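Local coordinates for protein putative hydrolase (Bacteroides ovatus, PDB 4HBS) that is a putative hydrolase of unknown substrate, built as a five-bladed beta-propeller and probably akin to glycoside hydrolases of the beta-fructosidase clan, at residues I288-L291 and E292-C295; P278-Q281 and D282-S286; W405-L408 and Y409-D412; G32-W35 and K36-V39; K41-K44 and Y45-L48. All coordinates share one frame; numbering follows the deposited sequence.

Contact 1. Residues I288-L291 and E292-C295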
loop_
_atom_site.group_PDB
_atom_site.type_symbol
_atom_site.label_atom_id
_atom_site.label_comp_id
_atom_site.label_asym_id
_atom_site.label_seq_id
_atom_site.Cartn_x
_atom_site.Cartn_y
_atom_site.Cartn_z
ATOM N N ILE A 288 -10.684 0.564 -17.277
ATOM C CA ILE A 288 -10.321 -0.781 -17.738
ATOM C C ILE A 288 -11.079 -1.879 -16.953
ATOM O O ILE A 288 -10.852 -3.048 -17.221
ATOM C CB ILE A 288 -8.780 -1.026 -17.778
ATOM C CG1 ILE A 288 -8.119 -1.051 -16.385
ATOM C CG2 ILE A 288 -8.113 0.013 -18.686
ATOM C CD1 ILE A 288 -6.798 -1.696 -16.376
ATOM N N ILE A 289 -12.015 -1.510 -16.057
ATOM C CA ILE A 289 -12.895 -2.446 -15.320
ATOM C C ILE A 289 -14.302 -2.239 -15.907
ATOM O O ILE A 289 -14.468 -1.304 -16.698
ATOM C CB ILE A 289 -12.833 -2.207 -13.778
ATOM C CG1 ILE A 289 -13.116 -0.732 -13.393
ATOM C CG2 ILE A 289 -11.493 -2.634 -13.259
ATOM C CD1 ILE A 289 -13.467 -0.517 -11.976
ATOM N N PRO A 290 -15.346 -3.030 -15.569
ATOM C CA PRO A 290 -16.676 -2.761 -16.162
ATOM C C PRO A 290 -17.237 -1.395 -15.742
ATOM O O PRO A 290 -16.819 -0.826 -14.723
ATOM C CB PRO A 290 -17.537 -3.916 -15.652
ATOM C CG PRO A 290 -16.567 -4.959 -15.202
ATOM C CD PRO A 290 -15.387 -4.208 -14.686
ATOM N N LEU A 291 -18.185 -0.862 -16.533
ATOM C CA LEU A 291 -18.793 0.464 -16.271
ATOM C C LEU A 291 -19.773 0.410 -15.078
ATOM O O LEU A 291 -20.076 1.436 -14.454
ATOM C CB LEU A 291 -19.516 0.993 -17.531
ATOM C CG LEU A 291 -18.616 1.616 -18.610
ATOM C CD1 LEU A 291 -17.583 0.613 -19.143
ATOM C CD2 LEU A 291 -19.452 2.163 -19.761
ATOM N N GLU A 292 -20.206 -0.809 -14.745
ATOM C CA GLU A 292 -21.138 -1.125 -13.661
ATOM C C GLU A 292 -20.352 -1.519 -12.370
ATOM O O GLU A 292 -20.968 -1.896 -11.366
ATOM C CB GLU A 292 -22.127 -2.258 -14.105
ATOM C CG GLU A 292 -21.560 -3.264 -15.113
ATOM C CD GLU A 292 -22.342 -4.540 -15.332
ATOM O OE1 GLU A 292 -23.499 -4.635 -14.860
ATOM O OE2 GLU A 292 -21.786 -5.450 -15.991
ATOM N N SER A 293 -19.000 -1.400 -12.397
ATOM C CA SER A 293 -18.130 -1.717 -11.274
ATOM C C SER A 293 -17.388 -0.505 -10.838
ATOM O O SER A 293 -17.137 0.406 -11.627
ATOM C CB SER A 293 -17.126 -2.788 -11.662
ATOM O OG SER A 293 -17.778 -4.018 -11.931
ATOM N N ALA A 294 -16.998 -0.513 -9.579
ATOM C CA ALA A 294 -16.250 0.557 -8.942
ATOM C C ALA A 294 -15.265 -0.064 -8.004
ATOM O O ALA A 294 -15.582 -1.082 -7.388
ATOM C CB ALA A 294 -17.198 1.459 -8.189
ATOM N N CYS A 295 -14.051 0.458 -7.947
ATOM C CA CYS A 295 -13.050 -0.078 -7.034
ATOM C C CYS A 295 -11.942 0.953 -6.801
ATOM O O CYS A 295 -11.785 1.874 -7.604
ATOM C CB CYS A 295 -12.499 -1.413 -7.553
ATOM S SG CYS A 295 -10.774 -1.364 -8.101
#

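Contact 2. Residues P278-Q281 and D282-S286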
loop_
_atom_site.group_PDB
_atom_site.type_symbol
_atom_site.label_atom_id
_atom_site.label_comp_id
_atom_site.label_asym_id
_atom_site.label_seq_id
_atom_site.Cartn_x
_atom_site.Cartn_y
_atom_site.Cartn_z
ATOM N N PRO A 278 -3.545 12.181 -20.226
ATOM C CA PRO A 278 -4.955 12.482 -20.498
ATOM C C PRO A 278 -5.599 13.411 -19.496
ATOM O O PRO A 278 -5.176 13.469 -18.343
ATOM C CB PRO A 278 -5.612 11.098 -20.414
ATOM C CG PRO A 278 -4.804 10.390 -19.420
ATOM C CD PRO A 278 -3.396 10.810 -19.701
ATOM N N SER A 279 -6.688 14.071 -19.908
ATOM C CA SER A 279 -7.472 14.878 -18.982
ATOM C C SER A 279 -8.184 13.915 -18.033
ATOM O O SER A 279 -8.425 12.766 -18.411
ATOM C CB SER A 279 -8.481 15.739 -19.737
ATOM O OG SER A 279 -9.473 14.932 -20.347
ATOM N N THR A 280 -8.497 14.349 -16.812
ATOM C CA THR A 280 -9.209 13.495 -15.840
ATOM C C THR A 280 -10.507 12.927 -16.479
ATOM O O THR A 280 -10.770 11.729 -16.375
ATOM C CB THR A 280 -9.478 14.286 -14.558
ATOM O OG1 THR A 280 -8.240 14.402 -13.860
ATOM C CG2 THR A 280 -10.524 13.635 -13.663
ATOM N N GLN A 281 -11.273 13.793 -17.180
ATOM C CA GLN A 281 -12.506 13.427 -17.888
ATOM C C GLN A 281 -12.239 12.265 -18.851
ATOM O O GLN A 281 -12.996 11.293 -18.854
ATOM C CB GLN A 281 -13.035 14.655 -18.653
ATOM C CG GLN A 281 -14.387 14.480 -19.336
ATOM C CD GLN A 281 -14.712 15.698 -20.184
ATOM O OE1 GLN A 281 -14.861 16.819 -19.667
ATOM N NE2 GLN A 281 -14.791 15.522 -21.509
ATOM N N ASP A 282 -11.139 12.360 -19.643
ATOM C CA ASP A 282 -10.761 11.312 -20.597
ATOM C C ASP A 282 -10.251 10.054 -19.909
ATOM O O ASP A 282 -10.548 8.963 -20.383
ATOM C CB ASP A 282 -9.715 11.815 -21.589
ATOM C CG ASP A 282 -10.279 12.766 -22.624
ATOM O OD1 ASP A 282 -11.427 12.531 -23.095
ATOM O OD2 ASP A 282 -9.566 13.723 -22.995
ATOM N N ALA A 283 -9.493 10.177 -18.809
ATOM C CA ALA A 283 -9.012 8.993 -18.089
ATOM C C ALA A 283 -10.206 8.180 -17.516
ATOM O O ALA A 283 -10.166 6.953 -17.552
ATOM C CB ALA A 283 -8.058 9.399 -16.976
ATOM N N GLU A 284 -11.286 8.860 -17.063
ATOM C CA GLU A 284 -12.484 8.197 -16.525
ATOM C C GLU A 284 -13.303 7.488 -17.634
ATOM O O GLU A 284 -13.873 6.420 -17.378
ATOM C CB GLU A 284 -13.355 9.201 -15.766
ATOM C CG GLU A 284 -12.719 9.624 -14.457
ATOM C CD GLU A 284 -13.560 10.536 -13.590
ATOM O OE1 GLU A 284 -14.799 10.353 -13.553
ATOM O OE2 GLU A 284 -12.969 11.387 -12.885
ATOM N N ASN A 285 -13.325 8.048 -18.869
ATOM C CA ASN A 285 -14.006 7.400 -20.014
ATOM C C ASN A 285 -13.248 6.130 -20.458
ATOM O O ASN A 285 -13.833 5.271 -21.115
ATOM C CB ASN A 285 -14.124 8.359 -21.226
ATOM C CG ASN A 285 -14.943 9.600 -20.969
ATOM O OD1 ASN A 285 -15.933 9.578 -20.226
ATOM N ND2 ASN A 285 -14.568 10.712 -21.601
ATOM N N SER A 286 -11.938 6.039 -20.105
ATOM C CA SER A 286 -11.023 4.939 -20.426
ATOM C C SER A 286 -10.885 3.918 -19.273
ATOM O O SER A 286 -9.800 3.358 -19.083
ATOM C CB SER A 286 -9.646 5.520 -20.739
ATOM O OG SER A 286 -9.774 6.696 -21.514
#

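Contact 3. Residues W405-L408 and Y409-D412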
loop_
_atom_site.group_PDB
_atom_site.type_symbol
_atom_site.label_atom_id
_atom_site.label_comp_id
_atom_site.label_asym_id
_atom_site.label_seq_id
_atom_site.Cartn_x
_atom_site.Cartn_y
_atom_site.Cartn_z
ATOM N N TRP A 405 -7.816 -18.695 -3.790
ATOM C CA TRP A 405 -8.504 -17.528 -4.395
ATOM C C TRP A 405 -8.841 -17.779 -5.883
ATOM O O TRP A 405 -9.840 -17.272 -6.381
ATOM C CB TRP A 405 -7.642 -16.253 -4.274
ATOM C CG TRP A 405 -6.249 -16.379 -4.830
ATOM C CD1 TRP A 405 -5.143 -16.831 -4.174
ATOM C CD2 TRP A 405 -5.846 -16.157 -6.186
ATOM N NE1 TRP A 405 -4.070 -16.877 -5.030
ATOM C CE2 TRP A 405 -4.479 -16.489 -6.277
ATOM C CE3 TRP A 405 -6.518 -15.740 -7.345
ATOM C CZ2 TRP A 405 -3.760 -16.370 -7.468
ATOM C CZ3 TRP A 405 -5.812 -15.653 -8.532
ATOM C CH2 TRP A 405 -4.450 -15.968 -8.586
ATOM N N GLU A 406 -7.993 -18.574 -6.574
ATOM C CA GLU A 406 -8.144 -18.982 -7.987
ATOM C C GLU A 406 -9.513 -19.654 -8.280
ATOM O O GLU A 406 -10.010 -19.539 -9.398
ATOM C CB GLU A 406 -7.021 -19.979 -8.366
ATOM C CG GLU A 406 -5.605 -19.432 -8.230
ATOM C CD GLU A 406 -4.770 -19.934 -7.059
ATOM O OE1 GLU A 406 -5.322 -20.065 -5.939
ATOM O OE2 GLU A 406 -3.544 -20.123 -7.247
ATOM N N SER A 407 -10.097 -20.368 -7.273
ATOM C CA SER A 407 -11.386 -21.079 -7.362
ATOM C C SER A 407 -12.546 -20.229 -7.805
ATOM O O SER A 407 -13.470 -20.769 -8.390
ATOM C CB SER A 407 -11.766 -21.659 -6.010
ATOM O OG SER A 407 -10.751 -22.518 -5.534
ATOM N N LEU A 408 -12.534 -18.915 -7.513
ATOM C CA LEU A 408 -13.643 -18.021 -7.855
ATOM C C LEU A 408 -14.135 -18.159 -9.302
ATOM O O LEU A 408 -15.344 -18.035 -9.527
ATOM C CB LEU A 408 -13.258 -16.562 -7.588
ATOM C CG LEU A 408 -13.157 -16.144 -6.113
ATOM C CD1 LEU A 408 -12.682 -14.740 -6.007
ATOM C CD2 LEU A 408 -14.489 -16.289 -5.393
ATOM N N TYR A 409 -13.234 -18.460 -10.261
ATOM C CA TYR A 409 -13.599 -18.618 -11.669
ATOM C C TYR A 409 -13.685 -20.110 -12.107
ATOM O O TYR A 409 -13.620 -20.389 -13.307
ATOM C CB TYR A 409 -12.591 -17.843 -12.530
ATOM C CG TYR A 409 -12.575 -16.366 -12.199
ATOM C CD1 TYR A 409 -13.677 -15.562 -12.466
ATOM C CD2 TYR A 409 -11.483 -15.783 -11.572
ATOM C CE1 TYR A 409 -13.686 -14.212 -12.130
ATOM C CE2 TYR A 409 -11.464 -14.423 -11.266
ATOM C CZ TYR A 409 -12.582 -13.645 -11.518
ATOM O OH TYR A 409 -12.572 -12.311 -11.179
ATOM N N ASP A 410 -13.899 -21.055 -11.138
ATOM C CA ASP A 410 -14.037 -22.505 -11.404
ATOM C C ASP A 410 -15.205 -22.791 -12.306
ATOM O O ASP A 410 -15.044 -23.406 -13.357
ATOM C CB ASP A 410 -14.291 -23.316 -10.089
ATOM C CG ASP A 410 -13.087 -23.845 -9.341
ATOM O OD1 ASP A 410 -11.950 -23.737 -9.876
ATOM O OD2 ASP A 410 -13.283 -24.437 -8.250
ATOM N N ASN A 411 -16.400 -22.359 -11.870
ATOM C CA ASN A 411 -17.664 -22.638 -12.552
ATOM C C ASN A 411 -18.093 -21.489 -13.533
ATOM O O ASN A 411 -19.282 -21.345 -13.822
ATOM C CB ASN A 411 -18.762 -22.931 -11.494
ATOM C CG ASN A 411 -18.319 -23.891 -10.383
ATOM O OD1 ASN A 411 -18.380 -23.566 -9.195
ATOM N ND2 ASN A 411 -17.847 -25.084 -10.738
ATOM N N ASP A 412 -17.113 -20.730 -14.081
ATOM C CA ASP A 412 -17.331 -19.668 -15.065
ATOM C C ASP A 412 -16.637 -20.059 -16.362
ATOM O O ASP A 412 -15.601 -20.728 -16.317
ATOM C CB ASP A 412 -16.761 -18.332 -14.547
ATOM C CG ASP A 412 -17.491 -17.745 -13.353
ATOM O OD1 ASP A 412 -17.930 -18.527 -12.475
ATOM O OD2 ASP A 412 -17.583 -16.507 -13.270
#

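Contact 4. Residues G32-W35 and K36-V39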
loop_
_atom_site.group_PDB
_atom_site.type_symbol
_atom_site.label_atom_id
_atom_site.label_comp_id
_atom_site.label_asym_id
_atom_site.label_seq_id
_atom_site.Cartn_x
_atom_site.Cartn_y
_atom_site.Cartn_z
ATOM N N GLY A 32 -20.158 -13.082 1.927
ATOM C CA GLY A 32 -19.487 -12.517 0.761
ATOM C C GLY A 32 -18.497 -13.465 0.094
ATOM O O GLY A 32 -18.348 -13.418 -1.137
ATOM N N GLN A 33 -17.823 -14.359 0.887
ATOM C CA GLN A 33 -16.847 -15.296 0.311
ATOM C C GLN A 33 -17.431 -16.672 -0.075
ATOM O O GLN A 33 -18.341 -17.205 0.575
ATOM C CB GLN A 33 -15.617 -15.507 1.211
ATOM C CG GLN A 33 -15.909 -15.881 2.655
ATOM C CD GLN A 33 -14.959 -16.896 3.216
ATOM O OE1 GLN A 33 -14.251 -17.585 2.488
ATOM N NE2 GLN A 33 -14.903 -17.004 4.533
ATOM N N TYR A 34 -16.829 -17.236 -1.157
ATOM C CA TYR A 34 -17.102 -18.540 -1.780
ATOM C C TYR A 34 -16.586 -19.620 -0.851
ATOM O O TYR A 34 -15.536 -19.439 -0.247
ATOM C CB TYR A 34 -16.372 -18.574 -3.151
ATOM C CG TYR A 34 -16.525 -19.810 -4.018
ATOM C CD1 TYR A 34 -17.772 -20.393 -4.224
ATOM C CD2 TYR A 34 -15.461 -20.277 -4.788
ATOM C CE1 TYR A 34 -17.933 -21.469 -5.101
ATOM C CE2 TYR A 34 -15.614 -21.340 -5.677
ATOM C CZ TYR A 34 -16.847 -21.937 -5.830
ATOM O OH TYR A 34 -16.967 -22.981 -6.721
ATOM N N TRP A 35 -17.318 -20.716 -0.694
ATOM C CA TRP A 35 -16.930 -21.807 0.218
ATOM C C TRP A 35 -15.559 -22.495 -0.119
ATOM O O TRP A 35 -14.946 -23.049 0.788
ATOM C CB TRP A 35 -18.046 -22.861 0.298
ATOM C CG TRP A 35 -18.304 -23.607 -0.984
ATOM C CD1 TRP A 35 -19.118 -23.230 -2.014
ATOM C CD2 TRP A 35 -17.799 -24.896 -1.323
ATOM N NE1 TRP A 35 -19.123 -24.197 -2.988
ATOM C CE2 TRP A 35 -18.331 -25.237 -2.585
ATOM C CE3 TRP A 35 -16.907 -25.778 -0.705
ATOM C CZ2 TRP A 35 -18.023 -26.436 -3.222
ATOM C CZ3 TRP A 35 -16.608 -26.972 -1.333
ATOM C CH2 TRP A 35 -17.172 -27.297 -2.570
ATOM N N LYS A 36 -15.084 -22.457 -1.386
ATOM C CA LYS A 36 -13.774 -23.051 -1.738
ATOM C C LYS A 36 -12.590 -22.079 -1.406
ATOM O O LYS A 36 -11.419 -22.482 -1.498
ATOM C CB LYS A 36 -13.702 -23.423 -3.238
ATOM C CG LYS A 36 -14.696 -24.466 -3.728
ATOM C CD LYS A 36 -14.332 -24.914 -5.160
ATOM C CE LYS A 36 -15.159 -26.066 -5.687
ATOM N NZ LYS A 36 -15.863 -25.724 -6.950
ATOM N N VAL A 37 -12.889 -20.799 -1.073
ATOM C CA VAL A 37 -11.867 -19.807 -0.776
ATOM C C VAL A 37 -11.626 -19.792 0.742
ATOM O O VAL A 37 -12.549 -19.523 1.499
ATOM C CB VAL A 37 -12.289 -18.425 -1.336
ATOM C CG1 VAL A 37 -11.347 -17.317 -0.860
ATOM C CG2 VAL A 37 -12.338 -18.463 -2.864
ATOM N N PHE A 38 -10.386 -20.097 1.179
ATOM C CA PHE A 38 -10.016 -20.114 2.599
ATOM C C PHE A 38 -9.329 -18.819 2.955
ATOM O O PHE A 38 -8.286 -18.516 2.393
ATOM C CB PHE A 38 -9.129 -21.317 2.908
ATOM C CG PHE A 38 -9.807 -22.606 2.522
ATOM C CD1 PHE A 38 -10.801 -23.154 3.328
ATOM C CD2 PHE A 38 -9.573 -23.189 1.281
ATOM C CE1 PHE A 38 -11.478 -24.316 2.942
ATOM C CE2 PHE A 38 -10.251 -24.355 0.898
ATOM C CZ PHE A 38 -11.208 -24.901 1.727
ATOM N N VAL A 39 -9.950 -18.030 3.852
ATOM C CA VAL A 39 -9.445 -16.735 4.314
ATOM C C VAL A 39 -8.950 -16.898 5.739
ATOM O O VAL A 39 -9.624 -17.535 6.555
ATOM C CB VAL A 39 -10.537 -15.645 4.238
ATOM C CG1 VAL A 39 -9.987 -14.293 4.670
ATOM C CG2 VAL A 39 -11.132 -15.551 2.842
#

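Contact 5. Residues K41-K44 and Y45-L48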
loop_
_atom_site.group_PDB
_atom_site.type_symbol
_atom_site.label_atom_id
_atom_site.label_comp_id
_atom_site.label_asym_id
_atom_site.label_seq_id
_atom_site.Cartn_x
_atom_site.Cartn_y
_atom_site.Cartn_z
ATOM N N LYS A 41 -6.718 -14.870 9.184
ATOM C CA LYS A 41 -6.123 -13.707 9.819
ATOM C C LYS A 41 -4.654 -14.070 10.042
ATOM O O LYS A 41 -4.408 -15.086 10.690
ATOM C CB LYS A 41 -6.792 -13.406 11.178
ATOM C CG LYS A 41 -8.219 -12.954 11.135
ATOM C CD LYS A 41 -8.802 -12.891 12.563
ATOM C CE LYS A 41 -10.036 -12.012 12.668
ATOM N NZ LYS A 41 -11.113 -12.639 13.494
ATOM N N ASP A 42 -3.685 -13.307 9.526
ATOM C CA ASP A 42 -2.269 -13.622 9.797
ATOM C C ASP A 42 -1.915 -13.008 11.174
ATOM O O ASP A 42 -1.657 -11.805 11.263
ATOM C CB ASP A 42 -1.337 -13.113 8.665
ATOM C CG ASP A 42 0.092 -13.620 8.750
ATOM O OD1 ASP A 42 0.572 -13.854 9.873
ATOM O OD2 ASP A 42 0.727 -13.783 7.687
ATOM N N LEU A 43 -1.932 -13.834 12.252
ATOM C CA LEU A 43 -1.668 -13.334 13.603
ATOM C C LEU A 43 -0.184 -13.080 13.814
ATOM O O LEU A 43 0.157 -12.255 14.664
ATOM C CB LEU A 43 -2.206 -14.275 14.676
ATOM C CG LEU A 43 -3.679 -14.723 14.549
ATOM C CD1 LEU A 43 -4.078 -15.540 15.746
ATOM C CD2 LEU A 43 -4.626 -13.541 14.386
ATOM N N LYS A 44 0.703 -13.760 13.033
ATOM C CA LYS A 44 2.163 -13.555 13.106
ATOM C C LYS A 44 2.504 -12.139 12.674
ATOM O O LYS A 44 3.291 -11.468 13.341
ATOM C CB LYS A 44 2.892 -14.564 12.191
ATOM C CG LYS A 44 4.389 -14.684 12.387
ATOM C CD LYS A 44 4.983 -15.672 11.372
ATOM C CE LYS A 44 5.816 -16.755 12.004
ATOM N NZ LYS A 44 7.202 -16.306 12.326
ATOM N N TYR A 45 1.907 -11.683 11.539
ATOM C CA TYR A 45 2.156 -10.341 11.007
ATOM C C TYR A 45 1.422 -9.318 11.830
ATOM O O TYR A 45 2.016 -8.312 12.160
ATOM C CB TYR A 45 1.833 -10.231 9.514
ATOM C CG TYR A 45 3.038 -10.616 8.691
ATOM C CD1 TYR A 45 3.490 -11.929 8.661
ATOM C CD2 TYR A 45 3.837 -9.645 8.099
ATOM C CE1 TYR A 45 4.667 -12.277 8.004
ATOM C CE2 TYR A 45 5.031 -9.975 7.463
ATOM C CZ TYR A 45 5.460 -11.291 7.438
ATOM O OH TYR A 45 6.661 -11.593 6.825
ATOM N N ASN A 46 0.186 -9.588 12.260
ATOM C CA ASN A 46 -0.517 -8.659 13.153
ATOM C C ASN A 46 0.337 -8.399 14.413
ATOM O O ASN A 46 0.383 -7.264 14.874
ATOM C CB ASN A 46 -1.900 -9.199 13.545
ATOM C CG ASN A 46 -2.897 -9.175 12.418
ATOM O OD1 ASN A 46 -2.576 -8.816 11.287
ATOM N ND2 ASN A 46 -4.136 -9.558 12.687
ATOM N N ALA A 47 1.071 -9.433 14.915
ATOM C CA ALA A 47 1.949 -9.301 16.086
ATOM C C ALA A 47 3.191 -8.517 15.741
ATOM O O ALA A 47 3.611 -7.682 16.547
ATOM C CB ALA A 47 2.337 -10.666 16.625
ATOM N N LEU A 48 3.774 -8.744 14.545
ATOM C CA LEU A 48 4.957 -7.992 14.119
ATOM C C LEU A 48 4.702 -6.484 14.132
ATOM O O LEU A 48 5.575 -5.736 14.565
ATOM C CB LEU A 48 5.422 -8.409 12.715
ATOM C CG LEU A 48 6.270 -9.654 12.625
ATOM C CD1 LEU A 48 6.452 -10.059 11.169
ATOM C CD2 LEU A 48 7.638 -9.456 13.316
#

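Contact 1. Residues I288-L291 and E292-C295
The carbonyl oxygen of Pro290 takes a hydrogen bond from the backbone of Ser293, N to O 3.2 Å, with 154° at the hydrogen. The donor comes in from above the carbonyl plane, 71° out of it. Such a steep approach follows from the tight reversal of the chain, which is a type I beta turn from Pro290 to Ser293 with Leu291 and Glu292 at its two corners. The reversal brings the serine side chain alongside the proline ring. Ser293 OG is 3.6 Å from Pro290 CG, while Ser293 CB lies 3.8 Å from Pro290 CD. Because OG stands beside its own backbone N (chi1 -66°), the hydroxyl runs along the ring carbons and ends at the carboxamide oxygen OE1 of Gln335, to which it is hydrogen-bonded. In the five-bladed propeller this turn belongs to the loop that leads from helix 280-285 into strand 298-303, an outermost strand of the four-stranded antiparallel sheet 298-340. Phe323 of strand 319-325 in that sheet packs against both Pro290 and Ser293. Glu292, at the second corner, sets its CG 4.1 Å from Pro290 CB. Ile289, which is buried, turns the end of its longer branch toward the returning chain: CD1 is 3.8 Å from Ser293 O and 4.2 Å from Cys295 N. Ile289 and Cys295 both also rest on Val246 and Met309, whereas the carbonyl oxygen of Ala294 is hydrogen-bonded to a glycerol that probably came from the crystallisation liquor.

Contact 2. Residues P278-Q281 and D282-S286
Asp282 folds back over Ser279, and its side chain can be followed outward from the backbone. Its CB lies 3.4 Å from Ser279 OG and 4.3 Å from Pro278 CB; Val264 of strand 260-265 also packs on this side chain. With CG beside the backbone N (chi1 -73°), the carboxylate is carried back toward the start of the helix: CG comes 3.2 Å from Ser279 OG, and OD2 ends 2.9 Å from the same OG in a weak hydrogen bond donated by the serine. That hydroxyl also accepts from the backbone, Asp282 N to Ser279 OG 3.1 Å, at an angle of 155°. Ser279 is thus the N-cap of helix 280-285, a short helix of the propeller that follows strand 271-274, and its oxygen serves both the main chain and the side chain of Asp282. With an alanine in place of Asp282 the carboxylate is lost, and the Ser279 hydroxyl would probably be freer to turn away from the helix end, weakening the cap. The negative carboxylate near this end probably also suits the partial positive charge of the helix start. Behind the cap, Ala283 N bonds to Ser279 O at 2.8 Å, the first full turn of the helix. Pro278 CG meets Ala283 CB at 4.2 Å. On another flank Thr280 and Glu284 lie side by side, with Thr280 CG2 3.4 Å from Glu284 OE2, an oxygen that is hydrogen-bonded to Ser242 OG. At the far end Ser286 OG bonds to both Asp282 O and the backbone N of Ala265.

Contact 3. Residues W405-L408 and Y409-D412
The 3-10 segment 405-408 is followed by a type I beta turn from Tyr409 to Asp412, and Asp410 N donates to Ser407 O at 2.8 Å with an angle of 153° at the hydrogen. That donor stands above the carbonyl plane, 51° out of it. The bond brings the Asp410 side chain back over the residue that accepts it: OD2 is 3.9 Å from Ser407 CB. OD2 forms a salt bridge with the ammonium of Lys36, while Ser407 OG is itself occupied by the carbonyl oxygen of Asn404. Leu408 CB comes over one face of the Tyr409 ring, 4.4 Å from CD2. Tyr409 CG lies anti to its own carbonyl carbon (chi1 -60°), which sets the ring against Leu408, and the phenol hydroxyl is hydrogen-bonded to the carbonyl oxygen of Asp334. Within the propeller, 405-412 is the tail that leaves strand 399-403, the middle strand of one five-stranded sheet, and lies on the neighbouring sheet 298-340, where Leu408 packs on Leu338. At the end of the turn Asp412 OD1 comes 4.0 Å from Leu408 O, a closeness explained by the ammonium of Lys336, which serves both residues with a salt bridge to Asp412 OD2 and a weak hydrogen bond to the Leu408 carbonyl.

Contact 4. Residues G32-W35 and K36-V39
Lys36 runs between two aromatic side chains, Tyr34 and Trp35, and touches both along its aliphatic length. Its CG stands over the centre of the Trp35 six-membered ring, 3.7 Å from the centroid and 2° off the normal, a CH-pi contact. The indole can lie there because its CG sits between the backbone N and the carbonyl carbon (chi1 66°), which folds the ring alongside the lysine. Tyr34 flanks the same chain, with CE2 3.7 Å from Lys36 CB, and at the end Lys36 NZ donates to Tyr34 OH at 3.0 Å. The ammonium is held further by the carbonyl oxygen of Asn10, in addition to the carboxylate of Asp410. Were Tyr34 a leucine, the phenol oxygen would be gone and the lysine amine would probably lose one of its anchors, with a gap beside its methylenes. What positions these groups is a type I beta turn from Tyr34 to Val37, closed by Val37 N to Tyr34 O at 3.1 Å. Val37 CG2 lies at the edge of the Tyr34 ring, 4.1 Å from CD2. Beyond the turn Gln33 and Val39 cross, CD of Gln33 4.1 Å from Val39 CG2, and both rest on Phe339. Such a turn, delivering the chain into strand 38-42 between strands 24-26 and 399-403, belongs to a blade built from both chain termini, the closure found in many beta-propellers.

Contact 5. Residues K41-K44 and Y45-L48
This is an N-cap contact at the junction where strand 38-42, part of the propeller blade that joins both ends of the chain, turns at once into the short helix 43-48. Asp42 ends the strand and caps the helix: its OD1 accepts from Tyr45 N at 3.0 Å, with an angle of 160° at the hydrogen. The amide reaches OD1 from above the carboxylate plane. With the aspartate CG anti to the backbone N (chi1 -169°), the carboxylate is carried toward the first-turn amides. Asp42 also supplies its carbonyl oxygen to Asn46 N at 3.1 Å, and the helix continues with Ala47 N to Leu43 O and Leu48 N to Lys44 O. The Tyr45 ring crosses the carboxylate at an oblique angle, its CD1 3.5 Å from Asp42 OD2, the carboxylate and ring planes being 71° apart. OD1 lies in the plane of the ring, at its edge, 3.7 Å from CD1. Over one face of the ring, Leu48 CD1 stands 3.9 Å above the plane near its centre. Polar ends find partners outside: Tyr45 OH bonds to Glu106 and Gln102, Asn46 OD1 to the backbone N of Phe399, and Lys44 to Glu21 in a salt bridge. With OD1 given to Tyr45 N and OD2 to Arg401 in a salt bridge, the carboxylate probably has little freedom to rotate, and it links the start of helix 43-48 to strand 399-403.

In the fold
Along the chain the order is contact 4, contact 5, contact 2, contact 1 and contact 3, all local turns or helix starts. Contacts 4 and 5 occupy opposite ends of strand 38-42, their centres about 20 Å apart. Contact 3, from the other end of the chain, lies about 10 Å from contact 4 between centres and touches it, so contacts 4, 5 and 3 lie at or beside the blade built from both ends of the chain. Contacts 2 and 1 adjoin in sequence, centres about 14 Å apart, in the link between two blades, sheets 227-274 and 298-340. Contacts 2 and 5 are farthest apart, centres about 40 Å apart, on opposite sides of the chain's centre.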